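Local coordinates for protein periplasmic beta-glucosidase (Pseudomonas aeruginosa, PDB 6R5T) that probably hydrolyses terminal, non-reducing beta-D-glucosyl residues with release of beta-D-glucose, as a periplasmic glycoside hydrolase of family 3, at residues Val654-Ser665 against Glu710-Asp721; Lys671-Val679 against Ile689-Lys699. The protein carries 1 engineered substitution. All blocks are in the same frame, centred on the assembly; numbering follows the deposited sequence.

Contact 1 (Val654-Ser665 against Glu710-Asp721); sequences VVQLYLQDPVAS and EPGEFKVFVGLD. With MG (magnesium ion), chain F.
An antiparallel strand pair of the fibronectin type III-like domain, with a magnesium site at one end, joins Val654-Ser665 to Glu710-Asp721. Gln656 faces Gly719, Tyr658 faces Phe717 and Gln660 faces Lys715 as hydrogen-bonded pairs, each closed by two backbone bonds; Phe717 N to Tyr658 O, at 2.8 Å, is almost straight (177°). Leu657 and Leu659 point to one face of the sheet with Val716 and Val718. There Leu657 CD1 meets Val716 CG1 at 3.8 Å. On the other face, CE1 of the Phe717 ring meets CB of Gln660 at the ring edge, and Gln660 OE1 shares a water with Lys715 NZ. Tyr658 OH reaches a lone pair of Gln656 OE1 in its carbonyl plane (2.6 Å), fixing an amide whose NE2 also bonds to Val654 O and Gly611 O.

Past the end of strand 654-660, magnesium takes Asp661 OD1 at 2.1 Å, Val663 O at 2.0 Å and four waters, which carry the site across to 710-721 through Glu710, Pro711 O and Glu713 O. With CG anti to the backbone N (chi1 -179°), the Asp661 carboxylate lies against the Phe714 ring, CG to CE2 3.5 Å and the planes 39° apart; its OD2 is held by Arg668. Glu710 receives Ser665 with both oxygens, OE1 using its syn lone pair for Ser665 N (3.1 Å) and OE2, in the modelled conformer of the serine, accepting Ser665 OG (2.9 Å) from out of the carboxylate plane.

Strand 672-681 runs along the other edge of 651-660, while 725-732 flanks 712-719. Strand 686-694 covers the leucine and valine face, and Val663 packs on Gly269 of the second subunit.

Contact 2 (Lys671-Val679 against Ile689-Lys699); sequences KELRGFRKV and IVFRLGEADLK
Arg674 and Arg677 reach across from Lys671-Val679 to Ile689-Lys699, whose strands run roughly antiparallel with axes no nearer than 7.9 Å. Arg674 NE donates to Asp697 O at 3.0 Å, nearly straight (165°) and close to the guanidinium plane. The bend at chi2 (-65°) turns its chain back so that NH1 also bonds to Leu673 O, while NH2 gives protons to two waters, both within reach of Lys699 O. Arg677 folds at chi2 and chi3. One face of its guanidinium lies over Phe691 CE1, the planes 55° apart, and at its edge NH2 comes within 2.5 Å of Val690 O, a weak bond and a doubtful one at that spacing. NH1 returns to Phe676 O, and two further waters link the group to Val690 N and Arg692 N. Nearer the backbone of Arg677, its CB touches Ile689 CG2 (4.0 Å), and Ile689 CD1 meets Val679 CG2 tip to tip.

Behind this shell, Asp697 is set by the local fold of 694-697: its OD2 accepts Gly694 N on the anti lone pair (3.0 Å). Arg674 and Gly675 form a classic beta bulge opposite Leu657, and Phe691 CE1 comes to 3.6 Å from Phe676 N there.

Strand 672-681 hydrogen-bonds to 651-660, whereas 686-694 belongs to the sheet with 636-645, so the contact joins the two sheets at their margins. Phe676, pointing away, packs on helix 146-161.

Following the chain, strand 651-660 leads into the magnesium loop, and the chain returns as strand 672-681, which pairs with the edge of 651-660 that contact 1 leaves to it. After a short turn the chain crosses to the other sheet as strand 686-694, and contact 2 closes this small loop. The chain then passes 700-701 and 707-708 before 712-719 comes back beside 651-660, so contact 1 closes a larger loop with contact 2 nested inside it. The two meet directly where Leu657 O and Val655 O probably accept Arg674 N and Arg677 N, and where Val655 packs on Ile689. Contact 1 builds one sheet of the fibronectin type III-like domain, and contact 2 ties it to the other.

Contact 1 (Val654-Ser665 against Glu710-Asp721)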
# COMPACT_ATOMS: atom_id res chain seq x y z
N VAL A 654 -25.15 18.21 -2.33
CA VAL A 654 -24.14 18.66 -1.35
C VAL A 654 -23.13 19.53 -2.11
O VAL A 654 -22.41 19.00 -3.01
CB VAL A 654 -23.43 17.49 -0.67
CG1 VAL A 654 -22.44 18.01 0.37
CG2 VAL A 654 -24.44 16.50 -0.07
N VAL A 655 -23.05 20.80 -1.74
CA VAL A 655 -22.06 21.72 -2.30
C VAL A 655 -20.78 21.57 -1.50
O VAL A 655 -20.83 21.66 -0.25
CB VAL A 655 -22.55 23.17 -2.30
CG1 VAL A 655 -21.51 24.07 -2.94
CG2 VAL A 655 -23.87 23.28 -3.03
N GLN A 656 -19.69 21.26 -2.19
CA GLN A 656 -18.42 20.93 -1.53
C GLN A 656 -17.39 22.03 -1.82
O GLN A 656 -17.31 22.47 -2.96
CB GLN A 656 -17.91 19.59 -2.05
CG GLN A 656 -18.92 18.49 -1.75
CD GLN A 656 -18.91 17.37 -2.76
OE1 GLN A 656 -17.84 16.87 -3.14
NE2 GLN A 656 -20.10 16.89 -3.13
N LEU A 657 -16.63 22.40 -0.80
CA LEU A 657 -15.56 23.38 -0.91
C LEU A 657 -14.25 22.67 -0.64
O LEU A 657 -14.08 22.08 0.46
CB LEU A 657 -15.79 24.55 0.03
CG LEU A 657 -14.76 25.67 -0.19
CD1 LEU A 657 -15.37 27.02 0.06
CD2 LEU A 657 -13.54 25.46 0.69
N TYR A 658 -13.30 22.84 -1.54
CA TYR A 658 -11.95 22.26 -1.41
C TYR A 658 -10.95 23.40 -1.46
O TYR A 658 -11.17 24.41 -2.15
CB TYR A 658 -11.65 21.24 -2.51
CG TYR A 658 -12.64 20.10 -2.54
CD1 TYR A 658 -13.81 20.19 -3.26
CD2 TYR A 658 -12.39 18.93 -1.85
CE1 TYR A 658 -14.72 19.13 -3.29
CE2 TYR A 658 -13.29 17.87 -1.86
CZ TYR A 658 -14.44 17.95 -2.61
OH TYR A 658 -15.29 16.88 -2.52
N LEU A 659 -9.82 23.19 -0.79
CA LEU A 659 -8.69 24.14 -0.87
C LEU A 659 -7.47 23.44 -1.43
O LEU A 659 -7.22 22.28 -1.08
CB LEU A 659 -8.35 24.65 0.53
CG LEU A 659 -9.27 25.74 1.07
CD1 LEU A 659 -8.75 26.27 2.39
CD2 LEU A 659 -9.41 26.88 0.09
N GLN A 660 -6.69 24.18 -2.21
CA GLN A 660 -5.34 23.73 -2.56
C GLN A 660 -4.36 24.82 -2.13
O GLN A 660 -4.66 26.03 -2.34
CB GLN A 660 -5.18 23.44 -4.05
CG GLN A 660 -3.79 22.92 -4.41
CD GLN A 660 -3.60 22.77 -5.90
OE1 GLN A 660 -4.41 23.23 -6.69
NE2 GLN A 660 -2.52 22.07 -6.30
N ASP A 661 -3.21 24.40 -1.62
CA ASP A 661 -2.08 25.30 -1.32
C ASP A 661 -0.97 24.95 -2.31
O ASP A 661 -0.23 24.01 -2.07
CB ASP A 661 -1.64 25.05 0.12
CG ASP A 661 -0.50 25.93 0.59
OD1 ASP A 661 0.00 26.74 -0.25
OD2 ASP A 661 -0.08 25.75 1.74
N PRO A 662 -0.95 25.59 -3.50
CA PRO A 662 -0.12 25.09 -4.58
C PRO A 662 1.38 25.27 -4.41
O PRO A 662 2.12 24.68 -5.22
CB PRO A 662 -0.64 25.86 -5.79
CG PRO A 662 -1.14 27.17 -5.18
CD PRO A 662 -1.82 26.71 -3.91
N VAL A 663 1.83 26.10 -3.46
CA VAL A 663 3.28 26.28 -3.21
C VAL A 663 3.46 26.21 -1.71
O VAL A 663 2.89 27.02 -0.99
CB VAL A 663 3.82 27.61 -3.77
CG1 VAL A 663 5.30 27.74 -3.38
CG2 VAL A 663 3.60 27.74 -5.26
N ALA A 664 4.21 25.26 -1.23
CA ALA A 664 4.37 25.06 0.21
C ALA A 664 5.70 24.39 0.51
O ALA A 664 6.33 23.87 -0.41
CB ALA A 664 3.21 24.28 0.79
N SER A 665 6.07 24.38 1.77
CA SER A 665 7.34 23.77 2.24
C SER A 665 7.26 22.24 2.25
O SER A 665 8.32 21.62 2.45
CB SER A 665 7.75 24.31 3.59
OG SER A 665 6.77 24.02 4.58
N GLU A 710 1.48 29.31 5.37
CA GLU A 710 2.50 30.12 4.71
C GLU A 710 1.84 31.15 3.81
O GLU A 710 0.87 30.86 3.10
CB GLU A 710 3.46 29.24 3.93
CG GLU A 710 4.13 28.22 4.82
CD GLU A 710 4.92 27.15 4.09
OE1 GLU A 710 4.51 26.77 2.99
OE2 GLU A 710 5.95 26.75 4.64
N PRO A 711 2.36 32.40 3.78
CA PRO A 711 1.81 33.38 2.86
C PRO A 711 1.96 32.89 1.42
O PRO A 711 2.88 32.13 1.09
CB PRO A 711 2.67 34.65 3.10
CG PRO A 711 3.98 34.11 3.71
CD PRO A 711 3.60 32.84 4.45
N GLY A 712 1.06 33.34 0.56
CA GLY A 712 1.00 32.93 -0.84
C GLY A 712 -0.39 32.57 -1.29
O GLY A 712 -1.40 32.82 -0.58
N GLU A 713 -0.44 31.96 -2.48
CA GLU A 713 -1.70 31.66 -3.14
C GLU A 713 -2.41 30.50 -2.43
O GLU A 713 -1.75 29.52 -2.04
CB GLU A 713 -1.44 31.25 -4.59
CG GLU A 713 -2.72 31.04 -5.38
CD GLU A 713 -2.50 30.60 -6.81
OE1 GLU A 713 -1.32 30.31 -7.16
OE2 GLU A 713 -3.49 30.56 -7.59
N PHE A 714 -3.72 30.60 -2.35
CA PHE A 714 -4.61 29.43 -2.10
C PHE A 714 -5.64 29.40 -3.19
O PHE A 714 -6.14 30.46 -3.61
CB PHE A 714 -5.26 29.53 -0.73
CG PHE A 714 -4.28 29.35 0.38
CD1 PHE A 714 -3.56 30.42 0.86
CD2 PHE A 714 -4.03 28.10 0.92
CE1 PHE A 714 -2.63 30.24 1.86
CE2 PHE A 714 -3.06 27.91 1.89
CZ PHE A 714 -2.37 28.99 2.38
N LYS A 715 -6.00 28.20 -3.62
CA LYS A 715 -7.05 28.01 -4.63
C LYS A 715 -8.24 27.42 -3.90
O LYS A 715 -8.09 26.46 -3.11
CB LYS A 715 -6.60 27.05 -5.76
CG LYS A 715 -5.42 27.54 -6.55
CD LYS A 715 -5.09 26.62 -7.73
CE LYS A 715 -4.46 27.45 -8.83
NZ LYS A 715 -4.04 26.62 -9.98
N VAL A 716 -9.40 28.00 -4.15
CA VAL A 716 -10.69 27.61 -3.56
C VAL A 716 -11.50 26.97 -4.67
O VAL A 716 -11.71 27.61 -5.71
CB VAL A 716 -11.44 28.83 -2.97
CG1 VAL A 716 -12.75 28.37 -2.39
CG2 VAL A 716 -10.60 29.54 -1.93
N PHE A 717 -11.90 25.72 -4.49
CA PHE A 717 -12.69 24.95 -5.49
C PHE A 717 -14.07 24.69 -4.92
O PHE A 717 -14.19 24.36 -3.73
CB PHE A 717 -12.11 23.59 -5.80
CG PHE A 717 -10.71 23.58 -6.29
CD1 PHE A 717 -9.67 23.70 -5.40
CD2 PHE A 717 -10.45 23.39 -7.63
CE1 PHE A 717 -8.38 23.63 -5.87
CE2 PHE A 717 -9.14 23.36 -8.10
CZ PHE A 717 -8.12 23.53 -7.21
N VAL A 718 -15.09 24.92 -5.72
CA VAL A 718 -16.46 24.53 -5.34
C VAL A 718 -17.07 23.68 -6.44
O VAL A 718 -16.79 23.91 -7.62
CB VAL A 718 -17.32 25.77 -5.01
CG1 VAL A 718 -18.73 25.36 -4.73
CG2 VAL A 718 -16.72 26.48 -3.79
N GLY A 719 -17.83 22.68 -6.03
CA GLY A 719 -18.60 21.87 -6.97
C GLY A 719 -19.43 20.84 -6.24
O GLY A 719 -19.47 20.81 -5.00
N LEU A 720 -20.13 20.03 -7.02
CA LEU A 720 -21.02 18.98 -6.47
C LEU A 720 -20.34 17.61 -6.39
O LEU A 720 -20.99 16.65 -5.95
CB LEU A 720 -22.28 18.93 -7.35
CG LEU A 720 -23.02 20.24 -7.45
CD1 LEU A 720 -24.30 20.05 -8.25
CD2 LEU A 720 -23.37 20.85 -6.09
N ASP A 721 -19.06 17.53 -6.73
CA ASP A 721 -18.19 16.40 -6.35
C ASP A 721 -16.74 16.89 -6.47
O ASP A 721 -16.48 17.97 -6.97
CB ASP A 721 -18.52 15.10 -7.11
CG ASP A 721 -18.32 15.14 -8.58
OD1 ASP A 721 -17.24 15.55 -9.00
OD2 ASP A 721 -19.25 14.76 -9.31
MG MG F . 1.50 28.21 -0.14
O HOH W 1 -4.34 23.68 -9.12
O HOH W 2 1.99 27.35 1.74
O HOH W 3 -0.29 27.20 4.31
O HOH W 4 0.81 28.77 -2.05
O HOH W 5 0.25 29.66 0.72
O HOH W 6 3.04 29.69 -0.10

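Contact 2 (Lys671-Val679 against Ile689-Lys699)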
# COMPACT_ATOMS: atom_id res chain seq x y z
N LYS A 671 -6.30 18.73 -3.66
CA LYS A 671 -7.52 19.31 -3.06
C LYS A 671 -7.65 18.77 -1.65
O LYS A 671 -7.30 17.58 -1.43
CB LYS A 671 -8.80 18.75 -3.73
CG LYS A 671 -9.02 19.31 -5.09
CD LYS A 671 -10.37 19.03 -5.59
CE LYS A 671 -10.62 19.80 -6.86
NZ LYS A 671 -9.61 19.48 -7.90
N GLU A 672 -8.24 19.55 -0.76
CA GLU A 672 -8.55 19.08 0.59
C GLU A 672 -9.94 19.63 0.96
O GLU A 672 -10.13 20.84 0.82
CB GLU A 672 -7.54 19.55 1.62
CG GLU A 672 -6.15 18.95 1.45
CD GLU A 672 -5.21 19.22 2.62
OE1 GLU A 672 -4.78 20.39 2.72
OE2 GLU A 672 -4.88 18.27 3.42
N LEU A 673 -10.89 18.80 1.35
CA LEU A 673 -12.22 19.31 1.75
C LEU A 673 -12.07 20.29 2.92
O LEU A 673 -11.42 19.93 3.93
CB LEU A 673 -13.11 18.16 2.15
CG LEU A 673 -14.57 18.52 2.42
CD1 LEU A 673 -15.30 18.86 1.14
CD2 LEU A 673 -15.24 17.34 3.08
N ARG A 674 -12.73 21.43 2.81
CA ARG A 674 -12.71 22.44 3.89
C ARG A 674 -14.10 22.99 4.14
O ARG A 674 -14.23 23.84 5.01
CB ARG A 674 -11.71 23.56 3.64
CG ARG A 674 -10.26 23.16 3.81
CD ARG A 674 -9.99 22.80 5.24
NE ARG A 674 -8.60 22.51 5.48
CZ ARG A 674 -8.07 21.32 5.54
NH1 ARG A 674 -8.81 20.25 5.29
NH2 ARG A 674 -6.79 21.21 5.90
N GLY A 675 -15.15 22.50 3.50
CA GLY A 675 -16.50 22.87 3.89
C GLY A 675 -17.50 22.17 3.02
O GLY A 675 -17.12 21.65 1.95
N PHE A 676 -18.73 22.13 3.47
CA PHE A 676 -19.80 21.58 2.64
C PHE A 676 -21.14 22.08 3.14
O PHE A 676 -21.24 22.54 4.30
CB PHE A 676 -19.77 20.06 2.60
CG PHE A 676 -19.92 19.38 3.93
CD1 PHE A 676 -21.17 19.08 4.42
CD2 PHE A 676 -18.79 19.07 4.67
CE1 PHE A 676 -21.29 18.40 5.62
CE2 PHE A 676 -18.90 18.45 5.91
CZ PHE A 676 -20.17 18.13 6.37
N ARG A 677 -22.11 22.02 2.26
CA ARG A 677 -23.50 22.43 2.61
C ARG A 677 -24.42 21.47 1.90
O ARG A 677 -24.43 21.44 0.66
CB ARG A 677 -23.82 23.87 2.19
CG ARG A 677 -24.83 24.60 3.08
CD ARG A 677 -24.20 25.05 4.42
NE ARG A 677 -23.38 26.28 4.39
CZ ARG A 677 -22.11 26.40 4.78
NH1 ARG A 677 -21.40 25.37 5.23
NH2 ARG A 677 -21.55 27.59 4.71
N LYS A 678 -25.23 20.75 2.66
CA LYS A 678 -26.29 19.96 2.04
C LYS A 678 -27.53 20.84 1.97
O LYS A 678 -27.93 21.38 3.01
CB LYS A 678 -26.56 18.71 2.84
CG LYS A 678 -27.60 17.84 2.17
CD LYS A 678 -27.69 16.55 2.85
CE LYS A 678 -28.38 15.46 2.08
NZ LYS A 678 -28.76 14.49 3.15
N VAL A 679 -28.14 20.88 0.80
CA VAL A 679 -29.25 21.82 0.53
C VAL A 679 -30.35 21.06 -0.17
O VAL A 679 -30.09 20.49 -1.25
CB VAL A 679 -28.75 23.01 -0.29
CG1 VAL A 679 -29.86 23.99 -0.50
CG2 VAL A 679 -27.51 23.65 0.33
N ILE A 689 -25.10 30.18 -1.00
CA ILE A 689 -24.27 29.44 -0.04
C ILE A 689 -23.07 30.33 0.22
O ILE A 689 -22.45 30.86 -0.76
CB ILE A 689 -23.92 28.06 -0.59
CG1 ILE A 689 -25.21 27.28 -0.81
CG2 ILE A 689 -22.99 27.34 0.34
CD1 ILE A 689 -25.09 26.15 -1.73
N VAL A 690 -22.80 30.55 1.50
CA VAL A 690 -21.64 31.34 1.95
C VAL A 690 -20.77 30.43 2.79
O VAL A 690 -21.24 29.91 3.81
CB VAL A 690 -22.11 32.55 2.76
CG1 VAL A 690 -20.93 33.41 3.13
CG2 VAL A 690 -23.17 33.33 2.01
N PHE A 691 -19.58 30.14 2.30
CA PHE A 691 -18.56 29.43 3.08
C PHE A 691 -17.66 30.47 3.70
O PHE A 691 -17.24 31.39 2.99
CB PHE A 691 -17.76 28.50 2.17
CG PHE A 691 -18.56 27.39 1.57
CD1 PHE A 691 -18.90 26.30 2.35
CD2 PHE A 691 -18.94 27.38 0.25
CE1 PHE A 691 -19.60 25.23 1.81
CE2 PHE A 691 -19.63 26.31 -0.29
CZ PHE A 691 -19.96 25.23 0.50
N ARG A 692 -17.25 30.21 4.92
CA ARG A 692 -16.24 31.00 5.62
C ARG A 692 -14.92 30.22 5.65
O ARG A 692 -14.94 28.99 5.88
CB ARG A 692 -16.70 31.30 7.05
CG ARG A 692 -17.80 32.35 7.12
CD ARG A 692 -18.14 32.76 8.55
NE ARG A 692 -16.97 32.80 9.43
CZ ARG A 692 -16.88 33.50 10.56
NH1 ARG A 692 -17.90 34.24 10.96
NH2 ARG A 692 -15.78 33.46 11.29
N LEU A 693 -13.84 30.91 5.32
CA LEU A 693 -12.47 30.37 5.40
C LEU A 693 -11.60 31.32 6.22
O LEU A 693 -11.66 32.54 5.98
CB LEU A 693 -11.90 30.25 3.99
CG LEU A 693 -12.55 29.17 3.12
CD1 LEU A 693 -12.10 29.34 1.66
CD2 LEU A 693 -12.20 27.80 3.67
N GLY A 694 -10.84 30.76 7.14
CA GLY A 694 -9.81 31.52 7.86
C GLY A 694 -8.48 30.80 7.83
O GLY A 694 -8.35 29.71 7.17
N GLU A 695 -7.50 31.38 8.49
CA GLU A 695 -6.13 30.81 8.55
C GLU A 695 -6.18 29.36 9.04
O GLU A 695 -5.36 28.58 8.58
CB GLU A 695 -5.29 31.71 9.43
CG GLU A 695 -3.83 31.42 9.36
CD GLU A 695 -3.03 32.25 10.36
OE1 GLU A 695 -3.63 33.11 11.02
OE2 GLU A 695 -1.82 31.99 10.48
N ALA A 696 -7.08 28.99 9.94
CA ALA A 696 -7.14 27.63 10.52
C ALA A 696 -7.36 26.59 9.40
O ALA A 696 -6.83 25.47 9.49
CB ALA A 696 -8.25 27.56 11.54
N ASP A 697 -8.08 26.99 8.36
CA ASP A 697 -8.35 26.11 7.19
C ASP A 697 -7.08 25.94 6.35
O ASP A 697 -7.03 25.05 5.47
CB ASP A 697 -9.44 26.72 6.34
CG ASP A 697 -10.73 26.72 7.12
OD1 ASP A 697 -11.13 25.61 7.57
OD2 ASP A 697 -11.26 27.82 7.33
N LEU A 698 -6.09 26.79 6.52
CA LEU A 698 -4.94 26.87 5.59
C LEU A 698 -3.67 26.25 6.17
O LEU A 698 -2.69 26.10 5.46
CB LEU A 698 -4.68 28.34 5.27
CG LEU A 698 -5.89 29.21 4.91
CD1 LEU A 698 -5.45 30.65 4.66
CD2 LEU A 698 -6.66 28.65 3.73
N LYS A 699 -3.67 25.86 7.45
CA LYS A 699 -2.43 25.40 8.09
C LYS A 699 -2.19 23.90 7.83
O LYS A 699 -3.11 23.15 7.55
CB LYS A 699 -2.56 25.57 9.60
CG LYS A 699 -2.72 27.01 10.05
CD LYS A 699 -2.23 27.27 11.45
CE LYS A 699 -2.09 28.77 11.68
NZ LYS A 699 -1.58 29.09 13.03
O HOH W 7 -5.75 23.27 7.95
O HOH W 8 -15.75 26.41 4.59
O HOH W 9 -13.64 25.07 8.05
O HOH W 10 -4.83 23.43 5.06
O HOH W 11 -24.43 29.28 3.72
O HOH W 12 -18.93 28.15 6.36